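Local structure of endo-beta-N-acetylglucosaminidase F1 (Bacteroides thetaiotaomicron VPI-5482, 6TCV) at residues E376-A390 with V414-Y426. The protein probably hydrolyses the chitobiose core of high-mannose N-glycans, cutting between the two N-acetylglucosamine residues. The protein carries 2 engineered substitutions. Residues are numbered along the deposited sequence; the frame is centred on the assembly and turned at random.
Sequences EFNLGGGGSLSASKA and VFSRLQGGGEVLY. With NAG (2-acetamido-2-deoxy-beta-D-glucopyranose), chain B; MAN (alpha-D-mannopyranose), chain C.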
ATOM      1  N   GLU A 376      -5.148  -7.941 -16.715  0.75 14.01           N
ATOM      2  CA  GLU A 376      -5.044  -6.746 -17.575  0.75 14.23           C
ATOM      3  C   GLU A 376      -6.457  -6.525 -18.105  0.75 14.40           C
ATOM      4  O   GLU A 376      -6.936  -7.273 -18.981  0.75 15.18           O
ATOM      5  CB  GLU A 376      -4.039  -6.976 -18.699  0.75 14.92           C
ATOM      6  CG  GLU A 376      -3.145  -5.776 -19.013  0.75 14.96           C
ATOM      7  CD  GLU A 376      -3.874  -4.560 -19.535  0.75 15.63           C
ATOM      8  OE1 GLU A 376      -5.132  -4.567 -19.574  0.75 15.11           O
ATOM      9  OE2 GLU A 376      -3.204  -3.586 -19.922  0.75 15.42           O
ATOM     10  N   PHE A 377      -7.209  -5.614 -17.489  1.00 13.90           N
ATOM     11  CA  PHE A 377      -8.619  -5.458 -17.824  1.00 14.23           C
ATOM     12  C   PHE A 377      -8.847  -4.719 -19.133  1.00 14.99           C
ATOM     13  O   PHE A 377      -9.938  -4.829 -19.694  1.00 16.08           O
ATOM     14  CB  PHE A 377      -9.334  -4.720 -16.711  1.00 13.72           C
ATOM     15  CG  PHE A 377      -9.631  -5.522 -15.466  1.00 13.24           C
ATOM     16  CD1 PHE A 377     -10.124  -6.801 -15.541  1.00 14.35           C
ATOM     17  CD2 PHE A 377      -9.421  -4.927 -14.214  1.00 13.26           C
ATOM     18  CE1 PHE A 377     -10.415  -7.525 -14.381  1.00 15.11           C
ATOM     19  CE2 PHE A 377      -9.725  -5.623 -13.061  1.00 13.68           C
ATOM     20  CZ  PHE A 377     -10.201  -6.915 -13.142  1.00 14.97           C
ATOM     21  N   ASN A 378      -7.864  -3.976 -19.634  1.00 15.18           N
ATOM     22  CA  ASN A 378      -8.016  -3.302 -20.927  1.00 16.17           C
ATOM     23  C   ASN A 378      -7.655  -4.223 -22.090  1.00 17.22           C
ATOM     24  O   ASN A 378      -8.321  -4.181 -23.124  1.00 19.00           O
ATOM     25  CB  ASN A 378      -7.111  -2.068 -20.945  1.00 16.15           C
ATOM     26  CG  ASN A 378      -7.303  -1.270 -22.182  1.00 17.33           C
ATOM     27  OD1 ASN A 378      -8.414  -0.811 -22.484  1.00 18.08           O
ATOM     28  ND2 ASN A 378      -6.229  -1.083 -22.953  1.00 18.11           N
ATOM     29  N   LEU A 379      -6.568  -4.991 -21.962  1.00 17.16           N
ATOM     30  CA  LEU A 379      -6.124  -5.881 -23.029  1.00 18.31           C
ATOM     31  C   LEU A 379      -6.584  -7.305 -22.918  1.00 18.44           C
ATOM     32  O   LEU A 379      -6.582  -7.997 -23.931  1.00 22.17           O
ATOM     33  CB  LEU A 379      -4.611  -5.920 -23.133  1.00 18.74           C
ATOM     34  CG  LEU A 379      -3.851  -4.618 -23.350  1.00 19.63           C
ATOM     35  CD1 LEU A 379      -2.396  -4.810 -23.270  1.00 19.93           C
ATOM     36  CD2 LEU A 379      -4.229  -4.078 -24.713  1.00 26.39           C
ATOM     37  N   GLY A 380      -6.955  -7.779 -21.771  1.00 18.33           N
ATOM     38  CA  GLY A 380      -7.651  -9.029 -21.655  1.00 19.43           C
ATOM     39  C   GLY A 380      -6.866 -10.131 -21.025  1.00 21.16           C
ATOM     40  O   GLY A 380      -7.456 -11.182 -20.712  1.00 24.13           O
ATOM     41  N   GLY A 381      -5.574 -10.013 -20.953  1.00 20.04           N
ATOM     42  CA  GLY A 381      -4.736 -11.099 -20.460  1.00 23.49           C
ATOM     43  C   GLY A 381      -4.736 -11.249 -18.932  1.00 18.21           C
ATOM     44  O   GLY A 381      -5.154 -10.380 -18.198  1.00 17.40           O
ATOM     45  N   GLY A 382      -4.231 -12.407 -18.470  1.00 19.17           N
ATOM     46  CA  GLY A 382      -3.990 -12.657 -17.078  1.00 19.75           C
ATOM     47  C   GLY A 382      -5.008 -13.551 -16.404  1.00 20.09           C
ATOM     48  O   GLY A 382      -4.855 -13.850 -15.211  1.00 22.57           O
ATOM     49  N   GLY A 383      -6.076 -13.918 -17.101  1.00 19.92           N
ATOM     50  CA  GLY A 383      -7.055 -14.877 -16.588  1.00 20.59           C
ATOM     51  C   GLY A 383      -8.197 -14.224 -15.856  1.00 18.11           C
ATOM     52  O   GLY A 383      -8.409 -13.034 -15.931  1.00 18.17           O
ATOM     53  N   SER A 384      -8.978 -15.057 -15.177  0.92 19.69           N
ATOM     54  CA  SER A 384     -10.181 -14.601 -14.486  0.92 18.98           C
ATOM     55  C   SER A 384     -10.177 -15.015 -13.029  0.92 18.29           C
ATOM     56  O   SER A 384      -9.605 -16.043 -12.666  0.92 19.24           O
ATOM     57  CB  SER A 384     -11.439 -15.157 -15.124  0.92 22.09           C
ATOM     58  OG  SER A 384     -11.542 -14.814 -16.497  0.92 23.67           O
ATOM     59  N   LEU A 385     -10.888 -14.247 -12.217  1.00 17.98           N
ATOM     60  CA  LEU A 385     -11.047 -14.534 -10.795  1.00 18.83           C
ATOM     61  C   LEU A 385     -12.251 -15.441 -10.606  1.00 17.87           C
ATOM     62  O   LEU A 385     -13.283 -15.083 -10.043  1.00 18.84           O
ATOM     63  CB  LEU A 385     -11.224 -13.246 -10.007  1.00 20.39           C
ATOM     64  CG  LEU A 385     -11.111 -13.278  -8.474  1.00 23.26           C
ATOM     65  CD1 LEU A 385      -9.640 -13.540  -8.152  1.00 27.12           C
ATOM     66  CD2 LEU A 385     -11.576 -11.977  -7.846  1.00 27.35           C
ATOM     67  N   SER A 386     -12.105 -16.655 -11.125  1.00 18.69           N
ATOM     68  CA  SER A 386     -13.144 -17.664 -11.061  1.00 20.54           C
ATOM     69  C   SER A 386     -13.168 -18.368  -9.710  1.00 20.41           C
ATOM     70  O   SER A 386     -12.269 -18.199  -8.884  1.00 20.54           O
ATOM     71  CB  SER A 386     -12.936 -18.705 -12.167  1.00 23.33           C
ATOM     72  OG  SER A 386     -11.710 -19.375 -11.894  1.00 23.59           O
ATOM     73  N   ALA A 387     -14.216 -19.177  -9.486  1.00 20.24           N
ATOM     74  CA  ALA A 387     -14.257 -19.989  -8.277  1.00 19.62           C
ATOM     75  C   ALA A 387     -13.017 -20.869  -8.156  1.00 20.39           C
ATOM     76  O   ALA A 387     -12.394 -20.938  -7.090  1.00 21.10           O
ATOM     77  CB  ALA A 387     -15.509 -20.870  -8.302  1.00 22.44           C
ATOM     78  N   SER A 388     -12.629 -21.533  -9.253  0.54 22.51           N
ATOM     79  CA  SER A 388     -11.488 -22.448  -9.227  0.54 22.48           C
ATOM     80  C   SER A 388     -10.168 -21.706  -9.016  0.54 22.59           C
ATOM     81  O   SER A 388      -9.270 -22.224  -8.336  0.54 22.04           O
ATOM     82  CB  SER A 388     -11.449 -23.260 -10.526  0.54 21.92           C
ATOM     83  OG  SER A 388     -12.631 -24.036 -10.670  0.54 35.89           O
ATOM     84  N   LYS A 389     -10.034 -20.502  -9.586  1.00 20.82           N
ATOM     85  CA  LYS A 389      -8.803 -19.731  -9.393  1.00 20.21           C
ATOM     86  C   LYS A 389      -8.732 -19.174  -7.971  1.00 19.12           C
ATOM     87  O   LYS A 389      -7.662 -19.222  -7.335  1.00 20.01           O
ATOM     88  CB  LYS A 389      -8.719 -18.603 -10.431  1.00 20.11           C
ATOM     89  CG  LYS A 389      -7.448 -17.768 -10.347  1.00 20.38           C
ATOM     90  CD  LYS A 389      -6.223 -18.608 -10.602  1.00 23.24           C
ATOM     91  CE  LYS A 389      -4.971 -17.715 -10.750  1.00 23.30           C
ATOM     92  NZ  LYS A 389      -3.780 -18.547 -11.070  1.00 29.00           N
ATOM     93  N   ALA A 390      -9.865 -18.680  -7.457  1.00 18.37           N
ATOM     94  CA  ALA A 390      -9.934 -18.203  -6.084  1.00 19.63           C
ATOM     95  C   ALA A 390      -9.496 -19.306  -5.127  1.00 19.41           C
ATOM     96  O   ALA A 390      -8.682 -19.075  -4.238  1.00 19.16           O
ATOM     97  CB  ALA A 390     -11.350 -17.732  -5.726  1.00 20.38           C
ATOM     98  N   VAL A 414     -14.860  -6.815 -17.841  1.00 14.07           N
ATOM     99  CA  VAL A 414     -14.249  -6.816 -16.511  1.00 14.51           C
ATOM    100  C   VAL A 414     -15.073  -7.674 -15.548  1.00 15.32           C
ATOM    101  O   VAL A 414     -14.545  -8.544 -14.844  1.00 15.32           O
ATOM    102  CB  VAL A 414     -14.088  -5.378 -15.984  1.00 14.00           C
ATOM    103  CG1 VAL A 414     -13.582  -5.359 -14.541  1.00 14.88           C
ATOM    104  CG2 VAL A 414     -13.169  -4.559 -16.867  1.00 14.78           C
ATOM    105  N   PHE A 415     -16.388  -7.426 -15.489  1.00 14.45           N
ATOM    106  CA  PHE A 415     -17.204  -8.135 -14.530  1.00 14.37           C
ATOM    107  C   PHE A 415     -17.385  -9.596 -14.908  1.00 16.02           C
ATOM    108  O   PHE A 415     -17.536 -10.456 -14.019  1.00 15.98           O
ATOM    109  CB  PHE A 415     -18.548  -7.433 -14.341  1.00 14.51           C
ATOM    110  CG  PHE A 415     -18.439  -6.227 -13.416  1.00 13.90           C
ATOM    111  CD1 PHE A 415     -18.035  -4.966 -13.889  1.00 13.62           C
ATOM    112  CD2 PHE A 415     -18.661  -6.366 -12.031  1.00 14.91           C
ATOM    113  CE1 PHE A 415     -17.891  -3.878 -13.081  1.00 13.82           C
ATOM    114  CE2 PHE A 415     -18.534  -5.276 -11.191  1.00 14.76           C
ATOM    115  CZ  PHE A 415     -18.156  -4.042 -11.702  1.00 14.12           C
ATOM    116  N   SER A 416     -17.378  -9.927 -16.206  0.66 14.80           N
ATOM    117  CA  SER A 416     -17.395 -11.335 -16.589  0.66 16.38           C
ATOM    118  C   SER A 416     -16.231 -12.067 -15.927  0.66 15.20           C
ATOM    119  O   SER A 416     -16.394 -13.199 -15.448  0.66 15.82           O
ATOM    120  CB  SER A 416     -17.394 -11.519 -18.124  0.66 17.39           C
ATOM    121  OG  SER A 416     -16.119 -11.374 -18.757  0.66 22.22           O
ATOM    122  N   ARG A 417     -15.076 -11.414 -15.835  1.00 15.53           N
ATOM    123  CA  ARG A 417     -13.878 -12.026 -15.310  1.00 17.18           C
ATOM    124  C   ARG A 417     -13.857 -12.061 -13.794  1.00 17.89           C
ATOM    125  O   ARG A 417     -12.935 -12.670 -13.223  1.00 20.44           O
ATOM    126  CB  ARG A 417     -12.645 -11.298 -15.860  1.00 17.65           C
ATOM    127  CG  ARG A 417     -12.526 -11.396 -17.367  1.00 17.34           C
ATOM    128  CD  ARG A 417     -11.477 -10.439 -17.884  1.00 18.02           C
ATOM    129  NE  ARG A 417     -10.128 -10.878 -17.481  1.00 17.86           N
ATOM    130  CZ  ARG A 417      -9.025 -10.190 -17.771  1.00 17.05           C
ATOM    131  NH1 ARG A 417      -9.137  -9.047 -18.432  1.00 16.48           N
ATOM    132  NH2 ARG A 417      -7.850 -10.662 -17.419  1.00 16.04           N
ATOM    133  N   LEU A 418     -14.888 -11.552 -13.144  1.00 16.11           N
ATOM    134  CA  LEU A 418     -15.000 -11.559 -11.680  1.00 15.76           C
ATOM    135  C   LEU A 418     -16.125 -12.493 -11.249  1.00 17.12           C
ATOM    136  O   LEU A 418     -16.433 -12.544 -10.059  1.00 18.20           O
ATOM    137  CB  LEU A 418     -15.246 -10.148 -11.121  1.00 15.83           C
ATOM    138  CG  LEU A 418     -14.156  -9.142 -11.453  1.00 14.50           C
ATOM    139  CD1 LEU A 418     -14.515  -7.766 -11.010  1.00 15.79           C
ATOM    140  CD2 LEU A 418     -12.819  -9.565 -10.788  1.00 16.28           C
ATOM    141  N   GLN A 419     -16.756 -13.226 -12.142  1.00 17.35           N
ATOM    142  CA  GLN A 419     -17.808 -14.151 -11.744  1.00 17.32           C
ATOM    143  C   GLN A 419     -17.269 -15.321 -10.934  1.00 19.43           C
ATOM    144  O   GLN A 419     -16.196 -15.842 -11.211  1.00 21.01           O
ATOM    145  CB  GLN A 419     -18.513 -14.686 -12.997  1.00 20.82           C
ATOM    146  CG  GLN A 419     -19.321 -13.626 -13.671  1.00 24.45           C
ATOM    147  CD  GLN A 419     -19.963 -14.049 -14.960  1.00 35.34           C
ATOM    148  OE1 GLN A 419     -19.766 -15.161 -15.452  1.00 44.62           O
ATOM    149  NE2 GLN A 419     -20.767 -13.157 -15.501  1.00 34.49           N
ATOM    150  N   GLY A 420     -18.042 -15.752  -9.933  1.00 17.81           N
ATOM    151  CA  GLY A 420     -17.728 -16.959  -9.185  1.00 18.49           C
ATOM    152  C   GLY A 420     -16.693 -16.816  -8.071  1.00 18.19           C
ATOM    153  O   GLY A 420     -16.778 -17.494  -7.033  1.00 20.18           O
ATOM    154  N   GLY A 421     -15.685 -15.978  -8.270  1.00 18.39           N
ATOM    155  CA  GLY A 421     -14.590 -15.917  -7.313  1.00 18.34           C
ATOM    156  C   GLY A 421     -15.005 -15.358  -5.964  1.00 15.84           C
ATOM    157  O   GLY A 421     -14.513 -15.797  -4.904  1.00 18.00           O
ATOM    158  N   GLY A 422     -15.897 -14.370  -5.959  1.00 16.94           N
ATOM    159  CA  GLY A 422     -16.265 -13.733  -4.711  1.00 17.52           C
ATOM    160  C   GLY A 422     -16.950 -14.680  -3.759  1.00 17.37           C
ATOM    161  O   GLY A 422     -16.771 -14.599  -2.533  1.00 18.28           O
ATOM    162  N   GLU A 423     -17.765 -15.598  -4.282  1.00 18.95           N
ATOM    163  CA  GLU A 423     -18.375 -16.575  -3.399  1.00 20.59           C
ATOM    164  C   GLU A 423     -17.328 -17.398  -2.654  1.00 18.93           C
ATOM    165  O   GLU A 423     -17.508 -17.708  -1.469  1.00 22.25           O
ATOM    166  CB  GLU A 423     -19.227 -17.528  -4.253  1.00 23.13           C
ATOM    167  CG  GLU A 423     -20.253 -18.371  -3.550  1.00 33.91           C
ATOM    168  CD  GLU A 423     -21.422 -18.683  -4.470  1.00 48.87           C
ATOM    169  OE1 GLU A 423     -22.582 -18.521  -4.043  1.00 56.63           O
ATOM    170  OE2 GLU A 423     -21.175 -19.067  -5.638  1.00 51.18           O
ATOM    171  N   VAL A 424     -16.231 -17.758  -3.329  1.00 19.75           N
ATOM    172  CA  VAL A 424     -15.188 -18.553  -2.698  1.00 18.87           C
ATOM    173  C   VAL A 424     -14.393 -17.700  -1.714  1.00 17.43           C
ATOM    174  O   VAL A 424     -14.080 -18.139  -0.598  1.00 20.47           O
ATOM    175  CB  VAL A 424     -14.263 -19.185  -3.764  1.00 19.45           C
ATOM    176  CG1 VAL A 424     -13.026 -19.864  -3.121  1.00 21.17           C
ATOM    177  CG2 VAL A 424     -15.047 -20.204  -4.599  1.00 23.06           C
ATOM    178  N   LEU A 425     -14.040 -16.466  -2.108  1.00 17.82           N
ATOM    179  CA  LEU A 425     -13.168 -15.636  -1.282  1.00 17.03           C
ATOM    180  C   LEU A 425     -13.887 -15.054  -0.077  1.00 17.39           C
ATOM    181  O   LEU A 425     -13.290 -14.935   1.001  1.00 18.52           O
ATOM    182  CB  LEU A 425     -12.615 -14.462  -2.107  1.00 18.53           C
ATOM    183  CG  LEU A 425     -11.741 -14.809  -3.288  1.00 15.68           C
ATOM    184  CD1 LEU A 425     -11.328 -13.473  -3.938  1.00 19.24           C
ATOM    185  CD2 LEU A 425     -10.517 -15.581  -2.927  1.00 18.53           C
ATOM    186  N   TYR A 426     -15.175 -14.753  -0.187  1.00 17.09           N
ATOM    187  CA  TYR A 426     -15.914 -13.918   0.759  1.00 17.19           C
ATOM    188  C   TYR A 426     -17.293 -14.437   1.102  1.00 18.77           C
ATOM    189  O   TYR A 426     -17.938 -13.847   1.974  1.00 21.48           O
ATOM    190  CB  TYR A 426     -16.108 -12.516   0.163  1.00 17.13           C
ATOM    191  CG  TYR A 426     -14.827 -11.887  -0.356  1.00 15.50           C
ATOM    192  CD1 TYR A 426     -13.727 -11.684   0.504  1.00 15.59           C
ATOM    193  CD2 TYR A 426     -14.683 -11.450  -1.666  1.00 14.99           C
ATOM    194  CE1 TYR A 426     -12.568 -11.100   0.065  1.00 13.88           C
ATOM    195  CE2 TYR A 426     -13.554 -10.830  -2.102  1.00 14.99           C
ATOM    196  CZ  TYR A 426     -12.486 -10.671  -1.248  1.00 13.79           C
ATOM    197  OH  TYR A 426     -11.313 -10.059  -1.722  1.00 15.52           O
TER
HETATM  198  C1  NAG B   2       2.902  -2.678 -18.193  1.00 13.61           C
HETATM  199  C2  NAG B   2       2.750  -1.427 -17.348  1.00 13.75           C
HETATM  200  C3  NAG B   2       2.057  -0.265 -18.063  1.00 13.59           C
HETATM  201  C4  NAG B   2       1.500  -0.720 -19.398  1.00 13.27           C
HETATM  202  C5  NAG B   2       0.757  -2.025 -19.185  1.00 13.51           C
HETATM  203  C6  NAG B   2       0.008  -2.523 -20.415  1.00 14.60           C
HETATM  204  C7  NAG B   2       2.524  -1.385 -14.896  1.00 15.19           C
HETATM  205  C8  NAG B   2       1.701  -1.876 -13.721  1.00 13.94           C
HETATM  206  N2  NAG B   2       2.082  -1.747 -16.098  1.00 15.21           N
HETATM  207  O3  NAG B   2       2.994   0.795 -18.268  1.00 13.50           O
HETATM  208  O4  NAG B   2       0.577   0.285 -19.851  1.00 13.24           O
HETATM  209  O5  NAG B   2       1.681  -3.073 -18.830  1.00 13.47           O
HETATM  210  O6  NAG B   2      -0.538  -3.780 -20.174  1.00 16.02           O
HETATM  211  O7  NAG B   2       3.550  -0.708 -14.759  1.00 16.40           O
HETATM  212  C1  MAN C   5      -4.292   2.943 -26.650  1.00 19.58           C
HETATM  213  C2  MAN C   5      -5.703   2.961 -27.201  1.00 22.10           C
HETATM  214  C3  MAN C   5      -6.542   1.937 -26.454  1.00 22.81           C
HETATM  215  C4  MAN C   5      -5.893   0.572 -26.605  1.00 21.33           C
HETATM  216  C5  MAN C   5      -4.429   0.605 -26.178  1.00 21.64           C
HETATM  217  C6  MAN C   5      -3.717  -0.655 -26.585  1.00 23.09           C
HETATM  218  O2  MAN C   5      -5.645   2.576 -28.588  1.00 25.01           O
HETATM  219  O3  MAN C   5      -7.854   1.933 -26.990  1.00 24.39           O
HETATM  220  O4  MAN C   5      -6.587  -0.370 -25.790  1.00 21.36           O
HETATM  221  O5  MAN C   5      -3.715   1.671 -26.829  1.00 19.54           O
HETATM  222  O6  MAN C   5      -2.351  -0.687 -26.162  1.00 24.32           O
HETATM  223  O   HOH W   1     -11.297  -7.266 -19.057  1.00 16.83           O
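Arg417 reaches into the curl of residues 376-383, and its hydrogen bonds to the curl all go to main-chain carbonyls. With CG beside the backbone N, the chain runs straight through chi2 and then bends at chi3 (70°), which presents the guanidinium edge to three acceptors. Arg417 NH1 donates to Glu376 O at 2.9 Å along a nearly straight N-H...O line (170°). Arg417 NH2 donates to Gly381 O at 2.8 Å. NE and NH2 together hold Gly383 O side-on, Arg417 NH2 lying 2.9 Å from Gly383 O on a lone pair in the carbonyl plane. Each acceptor lies in or near the guanidinium plane, so the bonds fix the rotation of the group as well as its place. Glu376 O and Gly381 O each take a second donor from the opposite face of their planes, Gly380 N and Glu376 N respectively; the curl is thus closed by its own backbone bonds too. A water joins NH1 to Phe377 O.

The curl follows strand 371-376 of what is, as in family 18 glycosidases, a (beta/alpha)8 barrel, where a beta-alpha-beta crossover through helix 387-396 leads on to strand 400-404. Its outer side faces the glycan: Glu376 OE2 accepts from O6 of an N-acetylglucosamine and Asn378 ND2 donates to a mannose O4. Arg417, bound to Glu376 O, is thus placed in a second shell behind this sugar contact, consistent with a part in positioning it.

Phe377 packs its ring against helix 411-416. Val414 CG1 stands over the ring centre, 3.8 Å from the centroid and 8° off its normal, a CH-pi contact, while the guanidinium plane is steeply turned to the ring.

Farther along, Leu385 N donates to Arg417 O at 2.8 Å, and Leu385, its CG anti to the backbone N, sets CD2 between Leu418 CD2 and Leu425 CD1. Ala390 CB meets Leu425 CD2 at 3.6 Å, joining helix 387-396 to helix 421-426.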